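Local atomic coordinates of De novo protein based on the inhibitor Amoebiasin-1 (Entamoeba histolytica, PDB entry 5SWK), a protein that probably inhibits cysteine proteases, as a redesigned form of a chagasin-family inhibitor that may protect the cytosol against enzymes released by damaged vesicles. Residues T88-A91 with E92-L96. Sequence-based numbering, arbitrary orientation.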
ATOM      1  N   THR D  88      -3.973  -5.490   5.736  1.00 22.42           N
ATOM      2  CA  THR D  88      -3.710  -5.306   4.314  1.00 25.88           C
ATOM      3  C   THR D  88      -5.036  -5.181   3.563  1.00 25.49           C
ATOM      4  O   THR D  88      -5.966  -5.947   3.807  1.00 23.04           O
ATOM      5  CB  THR D  88      -2.860  -6.458   3.760  1.00 22.60           C
ATOM      6  OG1 THR D  88      -1.654  -6.546   4.522  1.00 27.18           O
ATOM      7  CG2 THR D  88      -2.496  -6.217   2.324  1.00 22.60           C
ATOM      8  N   SER D  89      -5.138  -4.188   2.682  1.00 18.74           N
ATOM      9  CA  SER D  89      -6.396  -3.923   1.980  1.00 19.45           C
ATOM     10  C   SER D  89      -6.502  -4.746   0.704  1.00 19.99           C
ATOM     11  O   SER D  89      -5.489  -5.203   0.179  1.00 17.68           O
ATOM     12  CB  SER D  89      -6.506  -2.443   1.624  1.00 19.77           C
ATOM     13  OG  SER D  89      -5.535  -2.135   0.643  1.00 19.39           O
ATOM     14  N   PHE D  90      -7.718  -4.917   0.192  1.00 18.92           N
ATOM     15  CA  PHE D  90      -7.878  -5.565  -1.100  1.00 19.43           C
ATOM     16  C   PHE D  90      -7.006  -4.892  -2.167  1.00 18.01           C
ATOM     17  O   PHE D  90      -6.351  -5.569  -2.953  1.00 19.00           O
ATOM     18  CB  PHE D  90      -9.333  -5.550  -1.578  1.00 19.04           C
ATOM     19  CG  PHE D  90      -9.475  -6.005  -3.000  1.00 21.40           C
ATOM     20  CD1 PHE D  90      -9.357  -7.354  -3.312  1.00 17.92           C
ATOM     21  CD2 PHE D  90      -9.669  -5.085  -4.035  1.00 21.20           C
ATOM     22  CE1 PHE D  90      -9.431  -7.791  -4.621  1.00 20.83           C
ATOM     23  CE2 PHE D  90      -9.760  -5.515  -5.353  1.00 23.14           C
ATOM     24  CZ  PHE D  90      -9.639  -6.873  -5.648  1.00 19.44           C
ATOM     25  N   ALA D  91      -7.019  -3.557  -2.193  1.00 19.92           N
ATOM     26  CA  ALA D  91      -6.243  -2.819  -3.189  1.00 21.14           C
ATOM     27  C   ALA D  91      -4.766  -3.206  -3.131  1.00 20.64           C
ATOM     28  O   ALA D  91      -4.135  -3.410  -4.170  1.00 22.97           O
ATOM     29  CB  ALA D  91      -6.421  -1.305  -2.996  1.00 20.38           C
ATOM     30  N   GLU D  92      -4.230  -3.355  -1.920  1.00 21.19           N
ATOM     31  CA  GLU D  92      -2.828  -3.732  -1.755  1.00 23.09           C
ATOM     32  C   GLU D  92      -2.532  -5.142  -2.292  1.00 23.63           C
ATOM     33  O   GLU D  92      -1.542  -5.341  -3.009  1.00 22.53           O
ATOM     34  CB  GLU D  92      -2.421  -3.606  -0.281  1.00 24.26           C
ATOM     35  CG  GLU D  92      -2.260  -2.148   0.145  1.00 28.76           C
ATOM     36  CD  GLU D  92      -2.082  -1.937   1.652  1.00 34.33           C
ATOM     37  OE1 GLU D  92      -2.637  -2.703   2.463  1.00 27.66           O
ATOM     38  OE2 GLU D  92      -1.393  -0.966   2.025  1.00 41.77           O
ATOM     39  N   TYR D  93      -3.390  -6.110  -1.965  1.00 23.45           N
ATOM     40  CA  TYR D  93      -3.251  -7.454  -2.517  1.00 20.75           C
ATOM     41  C   TYR D  93      -3.381  -7.458  -4.034  1.00 21.37           C
ATOM     42  O   TYR D  93      -2.599  -8.105  -4.726  1.00 22.54           O
ATOM     43  CB  TYR D  93      -4.305  -8.400  -1.935  1.00 22.48           C
ATOM     44  CG  TYR D  93      -4.085  -8.794  -0.501  1.00 19.27           C
ATOM     45  CD1 TYR D  93      -2.960  -9.510  -0.125  1.00 23.82           C
ATOM     46  CD2 TYR D  93      -5.018  -8.475   0.474  1.00 18.88           C
ATOM     47  CE1 TYR D  93      -2.763  -9.906   1.196  1.00 24.63           C
ATOM     48  CE2 TYR D  93      -4.835  -8.864   1.799  1.00 20.98           C
ATOM     49  CZ  TYR D  93      -3.703  -9.574   2.149  1.00 22.51           C
ATOM     50  OH  TYR D  93      -3.510  -9.955   3.455  1.00 28.24           O
ATOM     51  N   TRP D  94      -4.377  -6.741  -4.548  1.00 21.30           N
ATOM     52  CA  TRP D  94      -4.625  -6.757  -5.981  1.00 22.40           C
ATOM     53  C   TRP D  94      -3.464  -6.110  -6.744  1.00 24.61           C
ATOM     54  O   TRP D  94      -3.079  -6.581  -7.818  1.00 24.52           O
ATOM     55  CB  TRP D  94      -5.946  -6.059  -6.323  1.00 19.69           C
ATOM     56  CG  TRP D  94      -6.350  -6.348  -7.730  1.00 21.98           C
ATOM     57  CD1 TRP D  94      -6.178  -5.540  -8.819  1.00 24.69           C
ATOM     58  CD2 TRP D  94      -6.936  -7.557  -8.218  1.00 23.82           C
ATOM     59  NE1 TRP D  94      -6.643  -6.162  -9.950  1.00 23.38           N
ATOM     60  CE2 TRP D  94      -7.116  -7.402  -9.609  1.00 22.68           C
ATOM     61  CE3 TRP D  94      -7.349  -8.753  -7.609  1.00 22.15           C
ATOM     62  CZ2 TRP D  94      -7.686  -8.395 -10.400  1.00 22.24           C
ATOM     63  CZ3 TRP D  94      -7.906  -9.736  -8.397  1.00 18.67           C
ATOM     64  CH2 TRP D  94      -8.068  -9.555  -9.779  1.00 20.35           C
ATOM     65  N   ASN D  95      -2.899  -5.043  -6.187  1.00 23.13           N
ATOM     66  CA  ASN D  95      -1.757  -4.375  -6.820  1.00 25.45           C
ATOM     67  C   ASN D  95      -0.584  -5.335  -7.023  1.00 27.25           C
ATOM     68  O   ASN D  95       0.149  -5.233  -8.009  1.00 27.58           O
ATOM     69  CB  ASN D  95      -1.304  -3.166  -5.987  1.00 23.28           C
ATOM     70  CG  ASN D  95      -0.020  -2.536  -6.516  1.00 33.47           C
ATOM     71  OD1 ASN D  95      -0.040  -1.821  -7.516  1.00 35.30           O
ATOM     72  ND2 ASN D  95       1.104  -2.802  -5.845  1.00 36.01           N
ATOM     73  N   LEU D  96      -0.432  -6.283  -6.102  1.00 26.25           N
ATOM     74  CA  LEU D  96       0.704  -7.202  -6.122  1.00 26.64           C
ATOM     75  C   LEU D  96       0.622  -8.234  -7.252  1.00 28.90           C
ATOM     76  O   LEU D  96       1.583  -8.960  -7.500  1.00 29.67           O
ATOM     77  CB  LEU D  96       0.832  -7.926  -4.778  1.00 30.74           C
ATOM     78  CG  LEU D  96       1.275  -7.128  -3.549  1.00 29.94           C
ATOM     79  CD1 LEU D  96       1.157  -7.984  -2.293  1.00 29.76           C
ATOM     80  CD2 LEU D  96       2.702  -6.611  -3.721  1.00 30.11           C
TER
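Thr88 lays its methyl over one face of the Tyr93 ring, CG2 lying 3.6 Å from the ring centroid and only 14° off the normal, a CH-pi contact that packs the residue before the N-cap against the first turn. CG2 points that way because it is anti to the backbone N (chi1 of Thr88 -56° for OG1). Ser89 and Glu92 tie the start of the helix in both directions. Ser89 OG accepts from Glu92 N at 3.1 Å, while Glu92 OE1 takes Ser89 N at 2.9 Å in a nearly straight bond (168°), met on the anti side and somewhat out of the carboxylate plane. Two N-H groups at the start of the helix thus find side-chain acceptors. The turn then continues with Tyr93 N bonded to Ser89 O, and then Trp94 N to Phe90 O, the latter 2.8 Å. On another flank Phe90 and Trp94 run side by side: Trp94 CB sits over a Phe90 face, and Phe90 CZ reaches Trp94 CE3 at 3.6 Å. Both rings also meet a chain of another protein, whose backbone accepts from Trp94 NE1. The reciprocal Ser89–Glu92 pairing is a capping box, here opening the short helix 90-95 of a chagasin-family inhibitor.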